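Local coordinates for protein pectate lyase II (Xanthomonas campestris pv. campestris, PDB 2QY1) that probably cleaves pectate by eliminative cutting of its polygalacturonate chain, as a secreted polysaccharide lyase of family 1 built on a parallel beta-helix, at residues 99-104 with 322-327; 133-138 with 168-173; 182-187 with 210-215. The protein carries 2 engineered substitutions. All coordinates share one frame; numbering follows the deposited sequence.

Contact 1 of 3, residues 99-104 with 322-327; sequences IQNMTI and AGAGKN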
ATOM      1  N   ILE A  99      -4.623   4.319  -9.460  1.00 20.83           N
ATOM      2  CA  ILE A  99      -5.756   3.821  -8.682  1.00 21.05           C
ATOM      3  C   ILE A  99      -6.035   4.868  -7.609  1.00 21.09           C
ATOM      4  O   ILE A  99      -5.193   5.111  -6.744  1.00 21.34           O
ATOM      5  CB  ILE A  99      -5.463   2.430  -8.065  1.00 21.17           C
ATOM      6  CG1 ILE A  99      -5.134   1.413  -9.171  1.00 21.52           C
ATOM      7  CG2 ILE A  99      -6.644   1.946  -7.205  1.00 21.16           C
ATOM      8  CD1 ILE A  99      -4.375   0.186  -8.681  1.00 22.76           C
ATOM      9  N   GLN A 100      -7.212   5.491  -7.678  1.00 21.01           N
ATOM     10  CA  GLN A 100      -7.491   6.695  -6.893  1.00 20.84           C
ATOM     11  C   GLN A 100      -8.931   6.767  -6.382  1.00 20.51           C
ATOM     12  O   GLN A 100      -9.858   6.386  -7.089  1.00 20.63           O
ATOM     13  CB  GLN A 100      -7.191   7.919  -7.761  1.00 20.86           C
ATOM     14  CG  GLN A 100      -6.985   9.212  -7.018  1.00 20.87           C
ATOM     15  CD  GLN A 100      -6.556  10.332  -7.946  1.00 21.22           C
ATOM     16  OE1 GLN A 100      -7.108  10.494  -9.035  1.00 21.32           O
ATOM     17  NE2 GLN A 100      -5.563  11.105  -7.521  1.00 20.46           N
ATOM     18  N   ASN A 101      -9.101   7.262  -5.155  1.00 20.36           N
ATOM     19  CA  ASN A 101     -10.423   7.515  -4.551  1.00 20.19           C
ATOM     20  C   ASN A 101     -11.337   6.287  -4.431  1.00 20.18           C
ATOM     21  O   ASN A 101     -12.569   6.413  -4.433  1.00 20.21           O
ATOM     22  CB  ASN A 101     -11.142   8.672  -5.271  1.00 20.27           C
ATOM     23  CG  ASN A 101     -12.031   9.485  -4.338  1.00 20.58           C
ATOM     24  OD1 ASN A 101     -11.606   9.894  -3.257  1.00 21.28           O
ATOM     25  ND2 ASN A 101     -13.266   9.729  -4.761  1.00 20.19           N
ATOM     26  N   MET A 102     -10.736   5.101  -4.332  1.00 19.83           N
ATOM     27  CA  MET A 102     -11.505   3.876  -4.123  1.00 19.79           C
ATOM     28  C   MET A 102     -11.636   3.570  -2.637  1.00 19.89           C
ATOM     29  O   MET A 102     -10.676   3.714  -1.878  1.00 19.82           O
ATOM     30  CB  MET A 102     -10.859   2.681  -4.834  1.00 19.58           C
ATOM     31  CG  MET A 102     -10.901   2.743  -6.357  1.00 19.73           C
ATOM     32  SD  MET A 102     -12.563   2.551  -7.024  1.00 19.63           S
ATOM     33  CE  MET A 102     -12.741   0.765  -6.968  1.00 17.93           C
ATOM     34  N   THR A 103     -12.834   3.162  -2.232  1.00 20.07           N
ATOM     35  CA  THR A 103     -13.068   2.652  -0.888  1.00 20.03           C
ATOM     36  C   THR A 103     -13.271   1.147  -1.007  1.00 20.24           C
ATOM     37  O   THR A 103     -14.263   0.685  -1.585  1.00 20.24           O
ATOM     38  CB  THR A 103     -14.273   3.343  -0.216  1.00 20.11           C
ATOM     39  OG1 THR A 103     -14.005   4.746  -0.094  1.00 19.55           O
ATOM     40  CG2 THR A 103     -14.535   2.766   1.168  1.00 20.02           C
ATOM     41  N   ILE A 104     -12.307   0.397  -0.473  1.00 20.16           N
ATOM     42  CA  ILE A 104     -12.227  -1.053  -0.644  1.00 19.99           C
ATOM     43  C   ILE A 104     -12.276  -1.724   0.734  1.00 20.10           C
ATOM     44  O   ILE A 104     -11.363  -1.557   1.546  1.00 20.17           O
ATOM     45  CB  ILE A 104     -10.927  -1.454  -1.406  1.00 20.23           C
ATOM     46  CG1 ILE A 104     -10.866  -0.765  -2.781  1.00 19.69           C
ATOM     47  CG2 ILE A 104     -10.823  -2.977  -1.552  1.00 19.70           C
ATOM     48  CD1 ILE A 104      -9.548  -0.935  -3.530  1.00 19.96           C
ATOM     49  N   ALA A 322      -5.977  12.307   4.061  1.00 21.20           N
ATOM     50  CA  ALA A 322      -5.808  10.908   3.650  1.00 21.32           C
ATOM     51  C   ALA A 322      -7.120  10.166   3.441  1.00 21.27           C
ATOM     52  O   ALA A 322      -8.079  10.351   4.196  1.00 21.60           O
ATOM     53  CB  ALA A 322      -4.931  10.156   4.640  1.00 21.31           C
ATOM     54  N   GLY A 323      -7.148   9.327   2.407  1.00 21.10           N
ATOM     55  CA  GLY A 323      -8.282   8.452   2.136  1.00 20.91           C
ATOM     56  C   GLY A 323      -9.182   8.935   1.017  1.00 20.82           C
ATOM     57  O   GLY A 323      -8.967  10.006   0.446  1.00 20.82           O
ATOM     58  N   ALA A 324     -10.184   8.122   0.701  1.00 20.67           N
ATOM     59  CA  ALA A 324     -11.175   8.459  -0.312  1.00 20.78           C
ATOM     60  C   ALA A 324     -12.209   9.426   0.259  1.00 20.94           C
ATOM     61  O   ALA A 324     -12.361   9.537   1.478  1.00 21.05           O
ATOM     62  CB  ALA A 324     -11.847   7.196  -0.832  1.00 20.31           C
ATOM     63  N   GLY A 325     -12.907  10.132  -0.626  1.00 21.35           N
ATOM     64  CA  GLY A 325     -13.961  11.062  -0.215  1.00 21.72           C
ATOM     65  C   GLY A 325     -13.446  12.390   0.307  1.00 21.95           C
ATOM     66  O   GLY A 325     -14.208  13.174   0.875  1.00 22.18           O
ATOM     67  N   LYS A 326     -12.155  12.647   0.103  1.00 22.16           N
ATOM     68  CA  LYS A 326     -11.508  13.871   0.583  1.00 22.31           C
ATOM     69  C   LYS A 326     -11.222  14.858  -0.545  1.00 22.13           C
ATOM     70  O   LYS A 326     -10.468  15.820  -0.360  1.00 22.16           O
ATOM     71  CB  LYS A 326     -10.202  13.529   1.313  1.00 22.57           C
ATOM     72  CG  LYS A 326     -10.390  12.725   2.593  1.00 23.35           C
ATOM     73  CD  LYS A 326     -10.875  13.605   3.733  1.00 25.73           C
ATOM     74  CE  LYS A 326     -11.140  12.794   4.988  1.00 27.34           C
ATOM     75  NZ  LYS A 326      -9.936  12.018   5.405  1.00 28.35           N
ATOM     76  N   ASN A 327     -11.819  14.611  -1.712  1.00 21.94           N
ATOM     77  CA  ASN A 327     -11.611  15.434  -2.907  1.00 21.62           C
ATOM     78  C   ASN A 327     -10.132  15.517  -3.333  1.00 21.35           C
ATOM     79  O   ASN A 327      -9.693  16.499  -3.935  1.00 21.16           O
ATOM     80  CB  ASN A 327     -12.218  16.827  -2.702  1.00 22.11           C
ATOM     81  CG  ASN A 327     -12.274  17.634  -3.979  1.00 22.75           C
ATOM     82  OD1 ASN A 327     -12.684  17.140  -5.035  1.00 24.51           O
ATOM     83  ND2 ASN A 327     -11.858  18.883  -3.891  1.00 23.47           N
TER
HETATM   84  O   HOH W   1     -13.911  12.642  -3.104  1.00  6.92           O
HETATM   85  O   HOH W   2      -9.981  11.567  -1.664  1.00 12.34           O

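Contact 2 of 3, residues 133-138 with 168-173; sequences HNTVFA and YNYVYN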
ATOM      1  N   HIS A 133      -5.054   8.344  -2.446  1.00 19.43           N
ATOM      2  CA  HIS A 133      -6.357   8.708  -1.863  1.00 19.19           C
ATOM      3  C   HIS A 133      -7.393   7.578  -1.884  1.00 19.29           C
ATOM      4  O   HIS A 133      -8.563   7.792  -2.216  1.00 19.35           O
ATOM      5  CB  HIS A 133      -6.921   9.967  -2.537  1.00 19.02           C
ATOM      6  CG  HIS A 133      -6.337  11.240  -2.014  1.00 19.02           C
ATOM      7  ND1 HIS A 133      -5.307  11.904  -2.644  1.00 18.43           N
ATOM      8  CD2 HIS A 133      -6.634  11.967  -0.910  1.00 19.09           C
ATOM      9  CE1 HIS A 133      -5.000  12.990  -1.957  1.00 18.87           C
ATOM     10  NE2 HIS A 133      -5.789  13.051  -0.899  1.00 19.06           N
ATOM     11  N   ASN A 134      -6.954   6.378  -1.532  1.00 19.30           N
ATOM     12  CA  ASN A 134      -7.854   5.249  -1.362  1.00 19.47           C
ATOM     13  C   ASN A 134      -8.045   4.967   0.122  1.00 19.74           C
ATOM     14  O   ASN A 134      -7.176   5.284   0.942  1.00 19.67           O
ATOM     15  CB  ASN A 134      -7.313   4.005  -2.083  1.00 19.20           C
ATOM     16  CG  ASN A 134      -7.041   4.255  -3.559  1.00 19.79           C
ATOM     17  OD1 ASN A 134      -7.965   4.408  -4.354  1.00 19.75           O
ATOM     18  ND2 ASN A 134      -5.762   4.299  -3.930  1.00 19.56           N
ATOM     19  N   THR A 135      -9.195   4.392   0.465  1.00 20.03           N
ATOM     20  CA  THR A 135      -9.459   3.933   1.830  1.00 20.29           C
ATOM     21  C   THR A 135      -9.613   2.417   1.799  1.00 20.45           C
ATOM     22  O   THR A 135     -10.435   1.886   1.054  1.00 20.68           O
ATOM     23  CB  THR A 135     -10.708   4.612   2.426  1.00 20.30           C
ATOM     24  OG1 THR A 135     -10.481   6.024   2.504  1.00 20.26           O
ATOM     25  CG2 THR A 135     -11.020   4.087   3.832  1.00 20.67           C
ATOM     26  N   VAL A 136      -8.800   1.726   2.594  1.00 20.38           N
ATOM     27  CA  VAL A 136      -8.774   0.263   2.601  1.00 20.16           C
ATOM     28  C   VAL A 136      -8.991  -0.238   4.028  1.00 20.16           C
ATOM     29  O   VAL A 136      -8.258   0.147   4.939  1.00 20.13           O
ATOM     30  CB  VAL A 136      -7.431  -0.272   2.032  1.00 20.10           C
ATOM     31  CG1 VAL A 136      -7.364  -1.802   2.108  1.00 20.45           C
ATOM     32  CG2 VAL A 136      -7.223   0.202   0.589  1.00 20.12           C
ATOM     33  N   PHE A 137     -10.002  -1.084   4.224  1.00 20.02           N
ATOM     34  CA  PHE A 137     -10.310  -1.603   5.562  1.00 20.18           C
ATOM     35  C   PHE A 137     -10.843  -3.036   5.561  1.00 20.06           C
ATOM     36  O   PHE A 137     -11.394  -3.509   4.570  1.00 20.08           O
ATOM     37  CB  PHE A 137     -11.279  -0.671   6.303  1.00 20.36           C
ATOM     38  CG  PHE A 137     -12.684  -0.686   5.761  1.00 20.88           C
ATOM     39  CD1 PHE A 137     -13.049   0.155   4.711  1.00 21.29           C
ATOM     40  CD2 PHE A 137     -13.647  -1.535   6.309  1.00 21.28           C
ATOM     41  CE1 PHE A 137     -14.348   0.146   4.212  1.00 21.36           C
ATOM     42  CE2 PHE A 137     -14.947  -1.555   5.812  1.00 21.49           C
ATOM     43  CZ  PHE A 137     -15.297  -0.711   4.762  1.00 21.19           C
ATOM     44  N   ALA A 138     -10.669  -3.720   6.685  1.00 19.89           N
ATOM     45  CA  ALA A 138     -11.212  -5.060   6.861  1.00 19.75           C
ATOM     46  C   ALA A 138     -11.587  -5.254   8.324  1.00 19.72           C
ATOM     47  O   ALA A 138     -12.370  -4.479   8.874  1.00 19.85           O
ATOM     48  CB  ALA A 138     -10.205  -6.113   6.407  1.00 19.69           C
ATOM     49  N   TYR A 168      -1.364   9.373   0.413  1.00 19.46           N
ATOM     50  CA  TYR A 168      -2.662   9.812   0.947  1.00 19.57           C
ATOM     51  C   TYR A 168      -3.714   8.707   1.050  1.00 19.69           C
ATOM     52  O   TYR A 168      -4.910   8.968   0.907  1.00 19.74           O
ATOM     53  CB  TYR A 168      -3.215  10.993   0.140  1.00 19.64           C
ATOM     54  CG  TYR A 168      -2.352  12.232   0.181  1.00 19.59           C
ATOM     55  CD1 TYR A 168      -2.519  13.185   1.182  1.00 19.31           C
ATOM     56  CD2 TYR A 168      -1.374  12.457  -0.787  1.00 19.55           C
ATOM     57  CE1 TYR A 168      -1.734  14.332   1.222  1.00 19.69           C
ATOM     58  CE2 TYR A 168      -0.578  13.603  -0.752  1.00 19.82           C
ATOM     59  CZ  TYR A 168      -0.765  14.530   0.258  1.00 19.56           C
ATOM     60  OH  TYR A 168       0.013  15.664   0.304  1.00 20.54           O
ATOM     61  N   ASN A 169      -3.269   7.476   1.282  1.00 20.00           N
ATOM     62  CA  ASN A 169      -4.191   6.374   1.531  1.00 20.00           C
ATOM     63  C   ASN A 169      -4.553   6.248   3.008  1.00 20.00           C
ATOM     64  O   ASN A 169      -3.768   6.687   3.877  1.00 20.36           O
ATOM     65  CB  ASN A 169      -3.604   5.058   1.020  1.00 20.00           C
ATOM     66  CG  ASN A 169      -3.454   5.033  -0.489  1.00 20.00           C
ATOM     67  OD1 ASN A 169      -4.439   5.095  -1.223  1.00 20.00           O
ATOM     68  ND2 ASN A 169      -2.215   4.942  -0.958  1.00 20.00           N
ATOM     69  N   TYR A 170      -5.702   5.688   3.277  1.00 20.79           N
ATOM     70  CA  TYR A 170      -6.148   5.460   4.640  1.00 21.21           C
ATOM     71  C   TYR A 170      -6.412   3.970   4.807  1.00 21.23           C
ATOM     72  O   TYR A 170      -7.336   3.424   4.204  1.00 21.36           O
ATOM     73  CB  TYR A 170      -7.399   6.302   4.921  1.00 21.35           C
ATOM     74  CG  TYR A 170      -7.985   6.219   6.320  1.00 21.90           C
ATOM     75  CD1 TYR A 170      -7.248   5.730   7.404  1.00 21.95           C
ATOM     76  CD2 TYR A 170      -9.283   6.671   6.562  1.00 22.23           C
ATOM     77  CE1 TYR A 170      -7.805   5.672   8.686  1.00 22.59           C
ATOM     78  CE2 TYR A 170      -9.840   6.624   7.834  1.00 22.70           C
ATOM     79  CZ  TYR A 170      -9.099   6.126   8.889  1.00 22.41           C
ATOM     80  OH  TYR A 170      -9.664   6.085  10.145  1.00 22.89           O
ATOM     81  N   VAL A 171      -5.570   3.318   5.605  1.00 21.27           N
ATOM     82  CA  VAL A 171      -5.708   1.892   5.880  1.00 21.49           C
ATOM     83  C   VAL A 171      -5.979   1.706   7.366  1.00 21.69           C
ATOM     84  O   VAL A 171      -5.156   2.083   8.208  1.00 21.89           O
ATOM     85  CB  VAL A 171      -4.453   1.077   5.461  1.00 21.53           C
ATOM     86  CG1 VAL A 171      -4.707  -0.422   5.630  1.00 21.51           C
ATOM     87  CG2 VAL A 171      -4.042   1.391   4.019  1.00 21.50           C
ATOM     88  N   TYR A 172      -7.138   1.133   7.685  1.00 21.75           N
ATOM     89  CA  TYR A 172      -7.525   0.908   9.078  1.00 21.91           C
ATOM     90  C   TYR A 172      -8.212  -0.442   9.283  1.00 21.83           C
ATOM     91  O   TYR A 172      -8.689  -1.049   8.326  1.00 21.50           O
ATOM     92  CB  TYR A 172      -8.391   2.065   9.605  1.00 22.07           C
ATOM     93  CG  TYR A 172      -9.786   2.150   9.020  1.00 22.60           C
ATOM     94  CD1 TYR A 172     -10.861   1.506   9.636  1.00 22.56           C
ATOM     95  CD2 TYR A 172     -10.036   2.890   7.865  1.00 22.45           C
ATOM     96  CE1 TYR A 172     -12.143   1.586   9.109  1.00 23.31           C
ATOM     97  CE2 TYR A 172     -11.320   2.979   7.334  1.00 22.59           C
ATOM     98  CZ  TYR A 172     -12.364   2.325   7.957  1.00 22.76           C
ATOM     99  OH  TYR A 172     -13.633   2.408   7.434  1.00 23.18           O
ATOM    100  N   ASN A 173      -8.250  -0.900  10.536  1.00 21.81           N
ATOM    101  CA  ASN A 173      -8.827  -2.202  10.888  1.00 21.98           C
ATOM    102  C   ASN A 173      -8.327  -3.290   9.942  1.00 22.10           C
ATOM    103  O   ASN A 173      -9.109  -4.040   9.361  1.00 21.99           O
ATOM    104  CB  ASN A 173     -10.360  -2.133  10.904  1.00 21.91           C
ATOM    105  CG  ASN A 173     -10.897  -1.209  11.983  1.00 22.53           C
ATOM    106  OD1 ASN A 173     -10.163  -0.766  12.868  1.00 22.57           O
ATOM    107  ND2 ASN A 173     -12.191  -0.917  11.916  1.00 23.15           N
TER
HETATM  108  O   HOH W   3     -14.083  -2.780  10.055  1.00 30.82           O

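Contact 3 of 3, residues 182-187 with 210-215; sequences YSDSDT and LQRFGL. Engineered in segment 210-215: Phe213 (natural residue Arg).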
ATOM      1  N   TYR A 182       7.695 -10.453  -1.817  1.00 21.70           N
ATOM      2  CA  TYR A 182       6.800 -11.475  -1.258  1.00 22.27           C
ATOM      3  C   TYR A 182       7.486 -12.561  -0.431  1.00 22.24           C
ATOM      4  O   TYR A 182       6.840 -13.224   0.385  1.00 22.26           O
ATOM      5  CB  TYR A 182       5.941 -12.109  -2.363  1.00 22.66           C
ATOM      6  CG  TYR A 182       6.622 -13.220  -3.126  1.00 23.29           C
ATOM      7  CD1 TYR A 182       7.430 -12.940  -4.228  1.00 23.68           C
ATOM      8  CD2 TYR A 182       6.456 -14.553  -2.750  1.00 23.70           C
ATOM      9  CE1 TYR A 182       8.064 -13.954  -4.935  1.00 24.15           C
ATOM     10  CE2 TYR A 182       7.092 -15.580  -3.449  1.00 24.21           C
ATOM     11  CZ  TYR A 182       7.892 -15.270  -4.541  1.00 23.85           C
ATOM     12  OH  TYR A 182       8.519 -16.275  -5.241  1.00 24.01           O
ATOM     13  N   SER A 183       8.783 -12.749  -0.664  1.00 22.26           N
ATOM     14  CA  SER A 183       9.585 -13.735   0.059  1.00 22.33           C
ATOM     15  C   SER A 183      11.067 -13.382  -0.035  1.00 22.17           C
ATOM     16  O   SER A 183      11.459 -12.515  -0.818  1.00 21.99           O
ATOM     17  CB  SER A 183       9.349 -15.148  -0.489  1.00 22.36           C
ATOM     18  OG  SER A 183      10.105 -15.376  -1.663  1.00 23.25           O
ATOM     19  N   ASP A 184      11.884 -14.063   0.765  1.00 22.17           N
ATOM     20  CA  ASP A 184      13.324 -13.829   0.773  1.00 22.14           C
ATOM     21  C   ASP A 184      14.011 -14.291  -0.518  1.00 22.16           C
ATOM     22  O   ASP A 184      15.192 -14.005  -0.732  1.00 22.17           O
ATOM     23  CB  ASP A 184      13.965 -14.484   2.003  1.00 22.20           C
ATOM     24  CG  ASP A 184      13.533 -13.828   3.311  1.00 22.29           C
ATOM     25  OD1 ASP A 184      13.842 -14.391   4.380  1.00 22.32           O
ATOM     26  OD2 ASP A 184      12.889 -12.754   3.280  1.00 22.34           O
ATOM     27  N   SER A 185      13.269 -14.996  -1.372  1.00 21.97           N
ATOM     28  CA  SER A 185      13.774 -15.420  -2.680  1.00 21.99           C
ATOM     29  C   SER A 185      13.357 -14.462  -3.810  1.00 21.77           C
ATOM     30  O   SER A 185      13.745 -14.652  -4.965  1.00 21.67           O
ATOM     31  CB  SER A 185      13.326 -16.852  -2.992  1.00 22.06           C
ATOM     32  OG  SER A 185      11.930 -16.906  -3.232  1.00 23.27           O
ATOM     33  N   ASP A 186      12.585 -13.430  -3.463  1.00 21.50           N
ATOM     34  CA  ASP A 186      12.102 -12.436  -4.430  1.00 21.43           C
ATOM     35  C   ASP A 186      13.197 -11.414  -4.768  1.00 21.57           C
ATOM     36  O   ASP A 186      13.041 -10.214  -4.535  1.00 21.50           O
ATOM     37  CB  ASP A 186      10.842 -11.742  -3.887  1.00 21.26           C
ATOM     38  CG  ASP A 186      10.100 -10.919  -4.945  1.00 21.04           C
ATOM     39  OD1 ASP A 186      10.457 -10.985  -6.141  1.00 20.40           O
ATOM     40  OD2 ASP A 186       9.148 -10.197  -4.568  1.00 19.91           O
ATOM     41  N   THR A 187      14.295 -11.905  -5.339  1.00 21.71           N
ATOM     42  CA  THR A 187      15.475 -11.083  -5.631  1.00 21.82           C
ATOM     43  C   THR A 187      15.251 -10.029  -6.722  1.00 22.05           C
ATOM     44  O   THR A 187      15.967  -9.028  -6.769  1.00 21.95           O
ATOM     45  CB  THR A 187      16.696 -11.951  -6.006  1.00 21.71           C
ATOM     46  OG1 THR A 187      16.370 -12.770  -7.134  1.00 21.68           O
ATOM     47  CG2 THR A 187      17.106 -12.836  -4.835  1.00 21.45           C
ATOM     48  N   LEU A 210       6.062  -3.909   4.993  1.00 20.65           N
ATOM     49  CA  LEU A 210       7.081  -4.945   5.035  1.00 20.74           C
ATOM     50  C   LEU A 210       7.874  -4.790   3.745  1.00 20.65           C
ATOM     51  O   LEU A 210       7.347  -5.031   2.657  1.00 20.53           O
ATOM     52  CB  LEU A 210       6.451  -6.345   5.123  1.00 20.63           C
ATOM     53  CG  LEU A 210       7.331  -7.567   5.433  1.00 21.27           C
ATOM     54  CD1 LEU A 210       6.458  -8.811   5.586  1.00 21.10           C
ATOM     55  CD2 LEU A 210       8.422  -7.815   4.386  1.00 21.11           C
ATOM     56  N   GLN A 211       9.130  -4.371   3.867  1.00 20.62           N
ATOM     57  CA  GLN A 211       9.977  -4.155   2.700  1.00 20.69           C
ATOM     58  C   GLN A 211      11.063  -5.218   2.597  1.00 20.73           C
ATOM     59  O   GLN A 211      11.849  -5.406   3.526  1.00 20.79           O
ATOM     60  CB  GLN A 211      10.605  -2.756   2.735  1.00 20.73           C
ATOM     61  CG  GLN A 211      11.505  -2.444   1.536  1.00 20.85           C
ATOM     62  CD  GLN A 211      12.276  -1.145   1.685  1.00 20.74           C
ATOM     63  OE1 GLN A 211      11.939  -0.297   2.510  1.00 21.14           O
ATOM     64  NE2 GLN A 211      13.318  -0.982   0.877  1.00 20.62           N
ATOM     65  N   ARG A 212      11.094  -5.907   1.460  1.00 20.64           N
ATOM     66  CA  ARG A 212      12.187  -6.815   1.122  1.00 20.70           C
ATOM     67  C   ARG A 212      12.913  -6.279  -0.105  1.00 20.67           C
ATOM     68  O   ARG A 212      12.289  -6.065  -1.151  1.00 20.64           O
ATOM     69  CB  ARG A 212      11.656  -8.214   0.820  1.00 20.76           C
ATOM     70  CG  ARG A 212      11.203  -9.031   2.012  1.00 20.81           C
ATOM     71  CD  ARG A 212      10.812 -10.408   1.515  1.00 20.65           C
ATOM     72  NE  ARG A 212      10.447 -11.355   2.565  1.00 20.55           N
ATOM     73  CZ  ARG A 212       9.198 -11.626   2.937  1.00 20.30           C
ATOM     74  NH1 ARG A 212       8.174 -11.009   2.363  1.00 19.44           N
ATOM     75  NH2 ARG A 212       8.972 -12.518   3.891  1.00 20.72           N
ATOM     76  N   PHE A 213      14.227  -6.071   0.025  1.00 20.58           N
ATOM     77  CA  PHE A 213      15.084  -5.554  -1.060  1.00 20.54           C
ATOM     78  C   PHE A 213      14.704  -4.124  -1.466  1.00 20.45           C
ATOM     79  O   PHE A 213      13.794  -3.521  -0.888  1.00 20.33           O
ATOM     80  CB  PHE A 213      15.052  -6.468  -2.301  1.00 20.65           C
ATOM     81  CG  PHE A 213      15.288  -7.926  -2.010  1.00 20.80           C
ATOM     82  CD1 PHE A 213      16.580  -8.437  -1.943  1.00 20.93           C
ATOM     83  CD2 PHE A 213      14.212  -8.796  -1.833  1.00 20.93           C
ATOM     84  CE1 PHE A 213      16.801  -9.789  -1.679  1.00 21.17           C
ATOM     85  CE2 PHE A 213      14.423 -10.151  -1.571  1.00 21.11           C
ATOM     86  CZ  PHE A 213      15.721 -10.647  -1.496  1.00 21.01           C
ATOM     87  N   GLY A 214      15.418  -3.590  -2.457  1.00 20.39           N
ATOM     88  CA  GLY A 214      15.077  -2.307  -3.070  1.00 20.30           C
ATOM     89  C   GLY A 214      15.278  -1.085  -2.193  1.00 20.32           C
ATOM     90  O   GLY A 214      15.851  -1.168  -1.101  1.00 20.13           O
ATOM     91  N   LEU A 215      14.806   0.057  -2.687  1.00 20.10           N
ATOM     92  CA  LEU A 215      14.895   1.317  -1.961  1.00 20.09           C
ATOM     93  C   LEU A 215      13.511   1.905  -1.776  1.00 20.15           C
ATOM     94  O   LEU A 215      12.665   1.817  -2.670  1.00 20.02           O
ATOM     95  CB  LEU A 215      15.786   2.318  -2.706  1.00 20.16           C
ATOM     96  CG  LEU A 215      17.214   1.891  -3.066  1.00 20.21           C
ATOM     97  CD1 LEU A 215      17.857   2.914  -3.990  1.00 20.44           C
ATOM     98  CD2 LEU A 215      18.066   1.674  -1.820  1.00 20.16           C
TER
HETATM   99  O   HOH W   4      11.002 -14.231   5.384  1.00 26.69           O

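Contact 1 of 3, residues 99-104 with 322-327
Strand 97-105 is interrupted at Asn101, whose left-handed backbone (phi 59°, psi 27°) turns a corner between the strand pieces 99-100 and 103-104, and the irregular segment 322-327 passes this corner with the CA atoms of Asn101 and Ala324 4.4 Å apart. Asparagine suits the place, because it tolerates that conformation and brings an amide that can serve a neighbouring backbone. Gly325 N donates to Asn101 OD1 over 2.9 Å in a fairly straight bond (158° at the hydrogen), approaching from above the carbonyl plane. Water 2 donates to Asn101 OD1 as well (2.8 Å) and to Gly323 O, and accepts from Lys326 N, so it links the amide to two backbone groups of the tail. Asn101 ND2 donates to Gly78 O, which helps fix the rotation of the amide, and makes a weak bond to water 1, which accepts from Asn327 N. Ala324 points its methyl at the strand: CB lies 3.3 Å from Thr103 OG1 and 3.8 Å from Met102 O, a close fit that the small alanine side chain makes. Gly323 and Gly325 have positive phi values easily reached without a side chain. Lys326 turns away from the strand and folds back over its own segment, and its NZ donates to Ala322 O at 2.8 Å. The tail after helix 314-321 thus rests on one direct bond, bridging water and a methyl, while Ala324 N donates to Thr135 OG1; the small buried area (161 Å²) suggests that directional polar contacts, more than apolar burial, position it.

Contact 2 of 3, residues 133-138 with 168-173
Two successive rungs of the parallel beta-helix meet here, strand 135-137 beside strand 170-172 in parallel register. Tyr170 N donates to Asn134 O at 2.8 Å, Val136 N to Tyr170 O at 2.8 Å, and Tyr172 N to Val136 O at 3.1 Å. Just before the strands, His133 and Tyr168 both take left-handed backbones, so both rungs bend there. The residues after these bends form part of the asparagine ladder familiar in pectate lyases: Asn169 OD1 takes two N-H groups, Asn134 N at 2.8 Å on a lone pair and Asn134 ND2 at 3.1 Å in a longer, bent bond. Buried amides suit such a turn because they repeat the bonding from rung to rung; Asn134 ND2 carries the ladder to the previous rung by donating to Ile99 O, and Asn134 OD1 accepts from Met102 N. His133 and Tyr168, at the bends, run side by side, their rings parallel within 3° but slid apart, with Tyr168 CB over the imidazole, 3.4 Å from the His133 ring centroid; His133 NE2 donates to Ala329 O. Further along, Phe137 and Tyr172 share the crowded first torsion (CG between backbone N and carbonyl carbon, chi1 71° and 70°), placing Phe137 CB over the phenol, 3.6 Å from the Tyr172 ring centroid, while Thr135 CG2 meets that ring's edge. On the opposite face the branched Val136 and Val171 fill the buried interior.

Contact 3 of 3, residues 182-187 with 210-215
Tyr182 opens the loop with its backbone N donating to Asp186 OD2 at 3.1 Å, on the anti lone pair, which ties the residue before the turn to the turn's last residue. Ser183 OG accepts from Ser185 N, an ST turn, and from Ser185 OG, as a small hydroxyl close to the chain can; Ser183 O accepts from Asp186 N at 3.0 Å, closing a type I beta turn. The Ser183 backbone also lies against one face of the Arg212 guanidinium, with CA over its centre. Asp184 points its first bond away from the strand, but the carboxylate swings back (CG anti to the carbonyl carbon, chi1 -67°) and forms a salt bridge, Asp184 OD2 to Arg212 NE at 2.9 Å. The N-H lies in the guanidinium plane, yet meets the oxygen from above the carboxylate plane, the two planes being 64° apart. Ser258 OG and Ser259 N also bind the carboxylate, which probably helps it remain charged and offset the like charge of Arg234 near Arg212 NH2. The extended arginine chain has the reach for this, and its NH1 donates to Gly181 O. Asp186 shapes the next bend as the centre of an inverse gamma turn, and its OD2 also accepts from Lys159 N. Engineered Phe213 lies beside it, with Asp184 O 3.5 Å from Phe213 CZ at the ring edge. Thr187 closes over the ring face, its CA 4.3 Å from the Phe213 ring centroid in a CH-pi contact. The loop leaves strand 176-180 of the parallel beta-helix and folds on strand 210-212 of the next rung; a phosphate ion, probably from the crystallisation liquor, about 4 Å from the Arg212 side chain may mark the polygalacturonate cleft that such loops line in family 1 lyases.

Overall arrangement
From the N terminus, strand 97-105 supplies the first half of contact 1, whose partner comes only after helix 314-321, near the C terminus. Within that long loop, contact 2 opens at 133-138 and closes at 168-173, one rung on; contact 3 then opens at 182-187 and closes at 210-215. Contacts 2 and 3 are thus in series, and both nest inside contact 1 without crossing. Contacts 1 and 2 touch: the tail 322-327 also meets strand 129-137, Ala324 with Thr135, and strand 164-174, Gly323 with Tyr168 in a probable hydrogen bond. Contact 3 ties a loop to strand 210-212, on the opposite side of the chain's centre from contact 1, about 28 Å away between centres.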